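Local coordinates for odorant-binding protein 47 (Anopheles gambiae, PDB 3PM2), which binds hydrophobic odorants such as indole, menthol and citronellal and is thought to help carry them through the aqueous fluid around olfactory dendrites, at residues 92-103 and 140-150; 52-61 and 127-138. All coordinates share one frame; numbering follows the deposited sequence.

Both contacts use helix 133-147, contact 2 at its first turns and contact 1 from Cys-140 onward, and their centres lie about 20 Å apart on opposite sides of the chain's centre. Each is partly buried and closed by one disulfide. Contact 1 is a roughly antiparallel helix pair, 141° between directions, held by apolar packing with no direct hydrogen bond between its segments. Contact 2 crosses at 88° with closer axes, 7.4 Å against 9.5 Å, and adds a salt bridge, a carboxylate-to-backbone bond and several bridging waters, against one in contact 1, many of them at the loops leading into its helices. They touch where Cys-103 O packs against Ile-137 CD1, 3.7 Å apart.

Contact 1. Residues 92-103 and 140-150; sequences WNKITLDAIDGC and CMGMTLFAECP
Cys-103 and Cys-140 join the two helices covalently: SG to SG is 2.1 Å and chi3 is -82°, a left-handed disulfide at the end where the backbones lie closest. Beyond it the pairing is apolar, with two knobs-into-holes. Met-141 enters among Thr-96, Ala-99, Ile-100 and Cys-103; bends at chi2 (-55°) and chi3 (-63°) turn CE toward helix 92-103, 3.7 Å from Ile-100 CG1. One turn on, Leu-145 enters among Trp-92, Ile-95, Thr-96 and Ala-99, leading with CD2, which is 4.0 Å from Ala-99 CB. Ala-99 CB also meets Thr-144 CG2. Toward the other end Ile-95 CG2 rests 3.5 Å from Glu-148 CB.

At the Trp-92 indole, Leu-145 O lies in the ring plane at the edge, 3.3 Å from CH2, while Pro-150 CD comes in obliquely, 4.2 Å from CZ2. Cys-149 SG makes an oblique sulfur-aromatic contact.

The two threonine hydroxyls bond within their own helices. Thr-96 OG1 and N reach Trp-92 O from opposite faces of its carbonyl plane, and Thr-144 treats Cys-140 O likewise. A water donates to Ala-99 O and, weakly, to Thr-144 OG1.

Such a disulfide-linked helix pair fits the mainly helical, disulfide-rich PBP/GOBP fold of this C-plus odorant-binding protein. Tyr-81 of helix 74-85 touches Thr-96 and Met-141, and the Cys-149 to Cys-19 disulfide ties the exit of helix 133-147 to the N-terminal loop.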
loop_
_atom_site.group_PDB
_atom_site.type_symbol
_atom_site.label_atom_id
_atom_site.label_comp_id
_atom_site.label_asym_id
_atom_site.label_seq_id
_atom_site.Cartn_x
_atom_site.Cartn_y
_atom_site.Cartn_z
ATOM N N TRP A 92 15.572 -9.659 -4.380
ATOM C CA TRP A 92 14.262 -9.057 -4.631
ATOM C C TRP A 92 13.294 -9.820 -5.525
ATOM O O TRP A 92 12.088 -9.677 -5.332
ATOM C CB TRP A 92 14.395 -7.600 -5.041
ATOM C CG TRP A 92 14.845 -6.702 -3.917
ATOM C CD1 TRP A 92 16.043 -6.056 -3.822
ATOM C CD2 TRP A 92 14.091 -6.324 -2.747
ATOM N NE1 TRP A 92 16.084 -5.292 -2.674
ATOM C CE2 TRP A 92 14.916 -5.469 -1.976
ATOM C CE3 TRP A 92 12.833 -6.694 -2.233
ATOM C CZ2 TRP A 92 14.496 -4.911 -0.764
ATOM C CZ3 TRP A 92 12.409 -6.127 -1.026
ATOM C CH2 TRP A 92 13.241 -5.261 -0.299
ATOM N N ASN A 93 13.792 -10.665 -6.451
ATOM C CA ASN A 93 12.921 -11.452 -7.334
ATOM C C ASN A 93 11.955 -12.325 -6.529
ATOM O O ASN A 93 10.735 -12.153 -6.657
ATOM C CB ASN A 93 13.736 -12.302 -8.318
ATOM C CG ASN A 93 12.869 -13.037 -9.300
ATOM O OD1 ASN A 93 12.541 -14.214 -9.118
ATOM N ND2 ASN A 93 12.435 -12.337 -10.327
ATOM N N LYS A 94 12.510 -13.228 -5.680
ATOM C CA LYS A 94 11.737 -14.139 -4.833
ATOM C C LYS A 94 10.941 -13.408 -3.771
ATOM O O LYS A 94 9.806 -13.795 -3.514
ATOM C CB LYS A 94 12.628 -15.204 -4.165
ATOM C CG LYS A 94 11.877 -16.487 -3.802
ATOM C CD LYS A 94 11.702 -17.406 -5.019
ATOM C CE LYS A 94 10.256 -17.778 -5.239
ATOM N NZ LYS A 94 10.002 -18.188 -6.647
ATOM N N ILE A 95 11.535 -12.383 -3.129
ATOM C CA ILE A 95 10.850 -11.613 -2.095
ATOM C C ILE A 95 9.586 -10.996 -2.700
ATOM O O ILE A 95 8.517 -11.129 -2.120
ATOM C CB ILE A 95 11.772 -10.534 -1.478
ATOM C CG1 ILE A 95 12.957 -11.181 -0.705
ATOM C CG2 ILE A 95 10.960 -9.605 -0.581
ATOM C CD1 ILE A 95 13.989 -10.133 -0.122
ATOM N N THR A 96 9.713 -10.417 -3.907
ATOM C CA THR A 96 8.601 -9.784 -4.634
ATOM C C THR A 96 7.535 -10.787 -5.017
ATOM O O THR A 96 6.364 -10.569 -4.696
ATOM C CB THR A 96 9.119 -8.931 -5.807
ATOM O OG1 THR A 96 9.995 -7.932 -5.290
ATOM C CG2 THR A 96 7.997 -8.244 -6.582
ATOM N N LEU A 97 7.930 -11.917 -5.641
ATOM C CA LEU A 97 6.965 -12.964 -6.008
ATOM C C LEU A 97 6.212 -13.508 -4.772
ATOM O O LEU A 97 4.992 -13.624 -4.819
ATOM C CB LEU A 97 7.644 -14.093 -6.786
ATOM C CG LEU A 97 8.137 -13.736 -8.189
ATOM C CD1 LEU A 97 9.130 -14.786 -8.690
ATOM C CD2 LEU A 97 6.972 -13.627 -9.183
ATOM N N ASP A 98 6.933 -13.759 -3.651
ATOM C CA ASP A 98 6.325 -14.225 -2.407
ATOM C C ASP A 98 5.360 -13.169 -1.843
ATOM O O ASP A 98 4.269 -13.528 -1.396
ATOM C CB ASP A 98 7.395 -14.581 -1.352
ATOM C CG ASP A 98 8.212 -15.857 -1.609
ATOM O OD1 ASP A 98 8.001 -16.507 -2.667
ATOM O OD2 ASP A 98 9.069 -16.198 -0.753
ATOM N N ALA A 99 5.760 -11.877 -1.883
ATOM C CA ALA A 99 4.934 -10.770 -1.379
ATOM C C ALA A 99 3.604 -10.682 -2.152
ATOM O O ALA A 99 2.557 -10.592 -1.524
ATOM C CB ALA A 99 5.696 -9.464 -1.494
ATOM N N ILE A 100 3.649 -10.807 -3.491
ATOM C CA ILE A 100 2.452 -10.774 -4.346
ATOM C C ILE A 100 1.522 -11.944 -4.011
ATOM O O ILE A 100 0.317 -11.742 -3.841
ATOM C CB ILE A 100 2.819 -10.711 -5.852
ATOM C CG1 ILE A 100 3.562 -9.410 -6.207
ATOM C CG2 ILE A 100 1.554 -10.880 -6.732
ATOM C CD1 ILE A 100 4.276 -9.440 -7.564
ATOM N N ASP A 101 2.086 -13.146 -3.872
ATOM C CA ASP A 101 1.303 -14.338 -3.545
ATOM C C ASP A 101 0.588 -14.165 -2.196
ATOM O O ASP A 101 -0.608 -14.421 -2.100
ATOM C CB ASP A 101 2.192 -15.587 -3.543
ATOM C CG ASP A 101 1.401 -16.859 -3.710
ATOM O OD1 ASP A 101 0.640 -16.964 -4.717
ATOM O OD2 ASP A 101 1.520 -17.747 -2.836
ATOM N N GLY A 102 1.321 -13.710 -1.190
ATOM C CA GLY A 102 0.777 -13.518 0.153
ATOM C C GLY A 102 -0.295 -12.452 0.233
ATOM O O GLY A 102 -1.261 -12.612 0.986
ATOM N N CYS A 103 -0.131 -11.362 -0.536
ATOM C CA CYS A 103 -1.091 -10.244 -0.545
ATOM C C CYS A 103 -2.385 -10.596 -1.239
ATOM O O CYS A 103 -3.454 -10.275 -0.718
ATOM C CB CYS A 103 -0.457 -8.967 -1.094
ATOM S SG CYS A 103 0.881 -8.332 -0.042
ATOM N N CYS A 140 -0.450 -3.866 1.586
ATOM C CA CYS A 140 0.213 -5.121 1.898
ATOM C C CYS A 140 1.558 -5.214 1.157
ATOM O O CYS A 140 2.563 -5.603 1.761
ATOM C CB CYS A 140 -0.703 -6.287 1.547
ATOM S SG CYS A 140 0.041 -7.908 1.795
ATOM N N MET A 141 1.589 -4.850 -0.129
ATOM C CA MET A 141 2.840 -4.914 -0.890
ATOM C C MET A 141 3.930 -4.054 -0.270
ATOM O O MET A 141 5.045 -4.530 -0.029
ATOM C CB MET A 141 2.638 -4.576 -2.365
ATOM C CG MET A 141 2.072 -5.727 -3.187
ATOM S SD MET A 141 2.986 -7.293 -3.122
ATOM C CE MET A 141 4.579 -6.767 -3.855
ATOM N N GLY A 142 3.616 -2.794 -0.027
ATOM C CA GLY A 142 4.585 -1.880 0.549
ATOM C C GLY A 142 5.106 -2.326 1.900
ATOM O O GLY A 142 6.322 -2.289 2.140
ATOM N N MET A 143 4.195 -2.748 2.797
ATOM C CA MET A 143 4.613 -3.161 4.150
ATOM C C MET A 143 5.460 -4.423 4.104
ATOM O O MET A 143 6.465 -4.496 4.803
ATOM C CB MET A 143 3.390 -3.372 5.069
ATOM C CG MET A 143 2.634 -2.069 5.319
ATOM S SD MET A 143 1.163 -2.293 6.387
ATOM C CE MET A 143 0.175 -3.218 5.421
ATOM N N THR A 144 5.044 -5.403 3.290
ATOM C CA THR A 144 5.767 -6.682 3.176
ATOM C C THR A 144 7.161 -6.485 2.564
ATOM O O THR A 144 8.125 -7.057 3.086
ATOM C CB THR A 144 4.944 -7.710 2.379
ATOM O OG1 THR A 144 3.647 -7.862 2.991
ATOM C CG2 THR A 144 5.660 -9.065 2.268
ATOM N N LEU A 145 7.266 -5.722 1.451
ATOM C CA LEU A 145 8.573 -5.483 0.805
ATOM C C LEU A 145 9.576 -4.850 1.760
ATOM O O LEU A 145 10.720 -5.298 1.838
ATOM C CB LEU A 145 8.455 -4.623 -0.475
ATOM C CG LEU A 145 7.656 -5.287 -1.620
ATOM C CD1 LEU A 145 7.255 -4.236 -2.692
ATOM C CD2 LEU A 145 8.358 -6.582 -2.143
ATOM N N PHE A 146 9.137 -3.829 2.502
ATOM C CA PHE A 146 9.969 -3.121 3.473
ATOM C C PHE A 146 10.446 -4.047 4.605
ATOM O O PHE A 146 11.628 -4.012 4.950
ATOM C CB PHE A 146 9.206 -1.900 4.035
ATOM C CG PHE A 146 10.046 -0.932 4.839
ATOM C CD1 PHE A 146 10.931 -0.055 4.207
ATOM C CD2 PHE A 146 9.917 -0.855 6.220
ATOM C CE1 PHE A 146 11.647 0.895 4.943
ATOM C CE2 PHE A 146 10.668 0.073 6.962
ATOM C CZ PHE A 146 11.530 0.937 6.320
ATOM N N ALA A 147 9.534 -4.880 5.159
ATOM C CA ALA A 147 9.820 -5.838 6.246
ATOM C C ALA A 147 10.765 -6.973 5.824
ATOM O O ALA A 147 11.522 -7.494 6.645
ATOM C CB ALA A 147 8.511 -6.430 6.762
ATOM N N GLU A 148 10.733 -7.348 4.542
ATOM C CA GLU A 148 11.555 -8.435 4.007
ATOM C C GLU A 148 12.945 -7.975 3.563
ATOM O O GLU A 148 13.780 -8.794 3.165
ATOM C CB GLU A 148 10.836 -9.128 2.843
ATOM C CG GLU A 148 9.595 -9.907 3.232
ATOM C CD GLU A 148 9.812 -11.132 4.085
ATOM O OE1 GLU A 148 10.978 -11.535 4.292
ATOM O OE2 GLU A 148 8.801 -11.685 4.564
ATOM N N CYS A 149 13.191 -6.676 3.611
ATOM C CA CYS A 149 14.487 -6.122 3.218
ATOM C C CYS A 149 15.671 -6.859 3.891
ATOM O O CYS A 149 15.694 -6.936 5.117
ATOM C CB CYS A 149 14.544 -4.625 3.497
ATOM S SG CYS A 149 16.026 -3.816 2.824
ATOM N N PRO A 150 16.618 -7.441 3.119
ATOM C CA PRO A 150 17.801 -8.082 3.753
ATOM C C PRO A 150 18.546 -7.081 4.641
ATOM O O PRO A 150 18.676 -5.922 4.256
ATOM C CB PRO A 150 18.684 -8.464 2.555
ATOM C CG PRO A 150 17.722 -8.550 1.382
ATOM C CD PRO A 150 16.720 -7.467 1.644
HETATM O O HOH W 1 2.821 -10.831 1.349
#

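Contact 2. Residues 52-61 and 127-138; sequences RGCCVAECVM and EQICHPISGTIL
Ala-57 sets its CB over the backbone of Gly-135, 3.3 Å from that residue's CA. Gly-135 has no side chain and Ala-57 only a methyl, consistent with helix axes 7.4 Å apart in this right-angled packing (88°). Leu-138 CD2 closes on the same methyl and reaches Val-60 CG1. Beside it Met-61 bends at chi2, bringing CG against Ser-134 OG and CE to 4.1 Å from Ile-137 CG2.

The approach to each helix carries covalent and polar links. Cys-55, in the first turn of helix 55-61, is bonded to Cys-130 in the loop (SG to SG 2.0 Å), a disulfide at the helix entry. Gly-53 CA donates a CH···O contact to Cys-130 O at 3.4 Å and packs on Pro-132.

Glu-58 supplies the central polar link. With CG anti to the backbone N (chi1 -178°) and the chain extended, its OE1 accepts from His-131 N at 2.9 Å on the syn side, though the N-H···O angle is a bent 135°. OE1 also takes a water, which links it to His-131 O and Ser-134 OG. His-131 ND1 in turn caps Ile-133 N, nearly in its ring plane. Another water bridges Cys-54 O, His-131 O and Gly-135 N.

At the outer end Arg-52 NH1 makes a salt bridge to Glu-127 OE1 (3.1 Å), with a weak bond to OE2. Glu-127 is also held by Ala-123 N and Gln-44.

Helix 27-44 backs the disulfide through Trp-37 and Gln-40, Tyr-67 of strand 67-68 touches Glu-58, Met-61 and Ser-134, and helix 111-118 packs on His-131 and Pro-132.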
loop_
_atom_site.group_PDB
_atom_site.type_symbol
_atom_site.label_atom_id
_atom_site.label_comp_id
_atom_site.label_asym_id
_atom_site.label_seq_id
_atom_site.Cartn_x
_atom_site.Cartn_y
_atom_site.Cartn_z
ATOM N N ARG A 52 -12.823 1.434 4.971
ATOM C CA ARG A 52 -13.267 2.162 3.779
ATOM C C ARG A 52 -12.126 2.101 2.773
ATOM O O ARG A 52 -10.969 2.261 3.166
ATOM C CB ARG A 52 -13.629 3.638 4.140
ATOM C CG ARG A 52 -14.574 3.760 5.339
ATOM C CD ARG A 52 -15.521 4.944 5.246
ATOM N NE ARG A 52 -16.773 4.545 5.862
ATOM C CZ ARG A 52 -17.990 4.869 5.451
ATOM N NH1 ARG A 52 -18.161 5.721 4.444
ATOM N NH2 ARG A 52 -19.048 4.412 6.100
ATOM N N GLY A 53 -12.455 1.870 1.493
ATOM C CA GLY A 53 -11.476 1.752 0.413
ATOM C C GLY A 53 -10.590 2.969 0.270
ATOM O O GLY A 53 -11.059 4.106 0.380
ATOM N N CYS A 54 -9.297 2.738 0.060
ATOM C CA CYS A 54 -8.340 3.826 -0.039
ATOM C C CYS A 54 -8.298 4.366 -1.488
ATOM O O CYS A 54 -7.908 3.631 -2.413
ATOM C CB CYS A 54 -6.967 3.356 0.419
ATOM S SG CYS A 54 -5.680 4.580 0.141
ATOM N N CYS A 55 -8.692 5.632 -1.678
ATOM C CA CYS A 55 -8.684 6.229 -3.020
ATOM C C CYS A 55 -7.304 6.529 -3.552
ATOM O O CYS A 55 -7.128 6.574 -4.768
ATOM C CB CYS A 55 -9.588 7.453 -3.093
ATOM S SG CYS A 55 -11.359 7.068 -2.995
ATOM N N VAL A 56 -6.315 6.776 -2.652
ATOM C CA VAL A 56 -4.939 7.002 -3.079
ATOM C C VAL A 56 -4.523 5.764 -3.901
ATOM O O VAL A 56 -3.984 5.899 -5.000
ATOM C CB VAL A 56 -3.960 7.221 -1.875
ATOM C CG1 VAL A 56 -2.502 7.244 -2.346
ATOM C CG2 VAL A 56 -4.299 8.490 -1.088
ATOM N N ALA A 57 -4.776 4.562 -3.355
ATOM C CA ALA A 57 -4.412 3.293 -4.013
ATOM C C ALA A 57 -5.181 3.035 -5.280
ATOM O O ALA A 57 -4.597 2.567 -6.262
ATOM C CB ALA A 57 -4.590 2.125 -3.045
ATOM N N GLU A 58 -6.497 3.321 -5.288
ATOM C CA GLU A 58 -7.268 3.121 -6.519
ATOM C C GLU A 58 -6.725 4.026 -7.641
ATOM O O GLU A 58 -6.616 3.586 -8.786
ATOM C CB GLU A 58 -8.756 3.334 -6.278
ATOM C CG GLU A 58 -9.596 3.075 -7.524
ATOM C CD GLU A 58 -11.074 2.920 -7.238
ATOM O OE1 GLU A 58 -11.430 2.023 -6.444
ATOM O OE2 GLU A 58 -11.880 3.680 -7.820
ATOM N N CYS A 59 -6.342 5.266 -7.293
ATOM C CA CYS A 59 -5.752 6.241 -8.217
ATOM C C CYS A 59 -4.454 5.663 -8.834
ATOM O O CYS A 59 -4.271 5.725 -10.059
ATOM C CB CYS A 59 -5.498 7.564 -7.488
ATOM S SG CYS A 59 -4.657 8.823 -8.487
ATOM N N VAL A 60 -3.567 5.075 -7.974
ATOM C CA VAL A 60 -2.310 4.463 -8.375
ATOM C C VAL A 60 -2.607 3.301 -9.324
ATOM O O VAL A 60 -1.966 3.177 -10.364
ATOM C CB VAL A 60 -1.476 3.992 -7.153
ATOM C CG1 VAL A 60 -0.325 3.091 -7.592
ATOM C CG2 VAL A 60 -0.938 5.177 -6.342
ATOM N N MET A 61 -3.570 2.471 -8.971
ATOM C CA MET A 61 -3.933 1.299 -9.792
ATOM C C MET A 61 -4.515 1.715 -11.131
ATOM O O MET A 61 -4.144 1.148 -12.154
ATOM C CB MET A 61 -4.843 0.348 -9.022
ATOM C CG MET A 61 -4.164 -0.289 -7.806
ATOM S SD MET A 61 -2.844 -1.415 -8.264
ATOM C CE MET A 61 -2.602 -2.302 -6.713
ATOM N N GLU A 127 -17.258 12.780 0.397
ATOM C CA GLU A 127 -16.483 11.537 0.493
ATOM C C GLU A 127 -16.711 10.722 -0.771
ATOM O O GLU A 127 -17.851 10.400 -1.086
ATOM C CB GLU A 127 -16.918 10.702 1.696
ATOM C CG GLU A 127 -16.071 9.435 1.846
ATOM C CD GLU A 127 -16.510 8.480 2.929
ATOM O OE1 GLU A 127 -17.643 8.630 3.432
ATOM O OE2 GLU A 127 -15.717 7.578 3.279
ATOM N N GLN A 128 -15.642 10.361 -1.463
ATOM C CA GLN A 128 -15.739 9.504 -2.646
ATOM C C GLN A 128 -15.452 8.060 -2.225
ATOM O O GLN A 128 -14.404 7.790 -1.623
ATOM C CB GLN A 128 -14.764 9.963 -3.732
ATOM C CG GLN A 128 -14.531 8.913 -4.820
ATOM C CD GLN A 128 -14.441 9.456 -6.217
ATOM O OE1 GLN A 128 -15.003 10.516 -6.556
ATOM N NE2 GLN A 128 -13.734 8.710 -7.064
ATOM N N ILE A 129 -16.378 7.139 -2.535
ATOM C CA ILE A 129 -16.193 5.740 -2.172
ATOM C C ILE A 129 -15.374 5.031 -3.244
ATOM O O ILE A 129 -15.716 5.105 -4.411
ATOM C CB ILE A 129 -17.561 5.035 -1.894
ATOM C CG1 ILE A 129 -18.306 5.701 -0.694
ATOM C CG2 ILE A 129 -17.412 3.519 -1.699
ATOM C CD1 ILE A 129 -17.580 5.679 0.696
ATOM N N CYS A 130 -14.276 4.377 -2.847
ATOM C CA CYS A 130 -13.404 3.602 -3.745
ATOM C C CYS A 130 -13.483 2.148 -3.346
ATOM O O CYS A 130 -13.715 1.840 -2.167
ATOM C CB CYS A 130 -11.961 4.110 -3.695
ATOM S SG CYS A 130 -11.743 5.730 -4.488
ATOM N N HIS A 131 -13.299 1.250 -4.323
ATOM C CA HIS A 131 -13.319 -0.167 -4.005
ATOM C C HIS A 131 -12.092 -0.479 -3.139
ATOM O O HIS A 131 -11.007 -0.008 -3.447
ATOM C CB HIS A 131 -13.308 -1.026 -5.286
ATOM C CG HIS A 131 -13.678 -2.468 -5.049
ATOM N ND1 HIS A 131 -12.792 -3.362 -4.456
ATOM C CD2 HIS A 131 -14.799 -3.138 -5.409
ATOM C CE1 HIS A 131 -13.410 -4.533 -4.452
ATOM N NE2 HIS A 131 -14.624 -4.445 -5.008
ATOM N N PRO A 132 -12.225 -1.244 -2.035
ATOM C CA PRO A 132 -11.047 -1.484 -1.178
ATOM C C PRO A 132 -9.952 -2.368 -1.780
ATOM O O PRO A 132 -8.862 -2.412 -1.207
ATOM C CB PRO A 132 -11.639 -2.151 0.068
ATOM C CG PRO A 132 -13.111 -1.863 0.029
ATOM C CD PRO A 132 -13.447 -1.826 -1.446
ATOM N N ILE A 133 -10.216 -3.087 -2.882
ATOM C CA ILE A 133 -9.181 -4.006 -3.411
ATOM C C ILE A 133 -7.828 -3.327 -3.674
ATOM O O ILE A 133 -6.783 -3.892 -3.311
ATOM C CB ILE A 133 -9.644 -4.867 -4.626
ATOM C CG1 ILE A 133 -8.711 -6.078 -4.885
ATOM C CG2 ILE A 133 -9.819 -4.040 -5.895
ATOM C CD1 ILE A 133 -8.509 -7.088 -3.679
ATOM N N SER A 134 -7.834 -2.148 -4.309
ATOM C CA SER A 134 -6.548 -1.502 -4.640
ATOM C C SER A 134 -5.672 -1.254 -3.399
ATOM O O SER A 134 -4.486 -1.579 -3.414
ATOM C CB SER A 134 -6.772 -0.212 -5.413
ATOM O OG SER A 134 -7.414 -0.443 -6.657
ATOM N N GLY A 135 -6.271 -0.682 -2.355
ATOM C CA GLY A 135 -5.571 -0.397 -1.108
ATOM C C GLY A 135 -5.157 -1.670 -0.384
ATOM O O GLY A 135 -4.071 -1.728 0.192
ATOM N N THR A 136 -6.017 -2.697 -0.404
ATOM C CA THR A 136 -5.694 -3.983 0.257
ATOM C C THR A 136 -4.377 -4.519 -0.313
ATOM O O THR A 136 -3.470 -4.847 0.451
ATOM C CB THR A 136 -6.836 -4.978 0.059
ATOM O OG1 THR A 136 -8.034 -4.388 0.585
ATOM C CG2 THR A 136 -6.568 -6.308 0.735
ATOM N N ILE A 137 -4.261 -4.553 -1.649
ATOM C CA ILE A 137 -3.062 -5.064 -2.320
ATOM C C ILE A 137 -1.866 -4.169 -2.111
ATOM O O ILE A 137 -0.786 -4.646 -1.689
ATOM C CB ILE A 137 -3.326 -5.364 -3.837
ATOM C CG1 ILE A 137 -4.456 -6.435 -4.032
ATOM C CG2 ILE A 137 -2.033 -5.800 -4.573
ATOM C CD1 ILE A 137 -4.120 -7.871 -3.498
ATOM N N LEU A 138 -2.034 -2.871 -2.415
ATOM C CA LEU A 138 -0.936 -1.921 -2.363
ATOM C C LEU A 138 -0.345 -1.724 -0.964
ATOM O O LEU A 138 0.891 -1.682 -0.816
ATOM C CB LEU A 138 -1.338 -0.576 -3.021
ATOM C CG LEU A 138 -0.204 0.426 -3.282
ATOM C CD1 LEU A 138 0.830 -0.137 -4.290
ATOM C CD2 LEU A 138 -0.774 1.772 -3.799
HETATM O O HOH W 2 -14.914 1.790 0.400
HETATM O O HOH W 3 -13.574 4.804 -0.072
HETATM O O HOH W 4 -8.448 0.001 0.574
HETATM O O HOH W 5 -8.592 0.915 -2.590
HETATM O O HOH W 6 -9.941 -0.104 -5.843
HETATM O O HOH W 7 -14.204 2.131 -7.509
#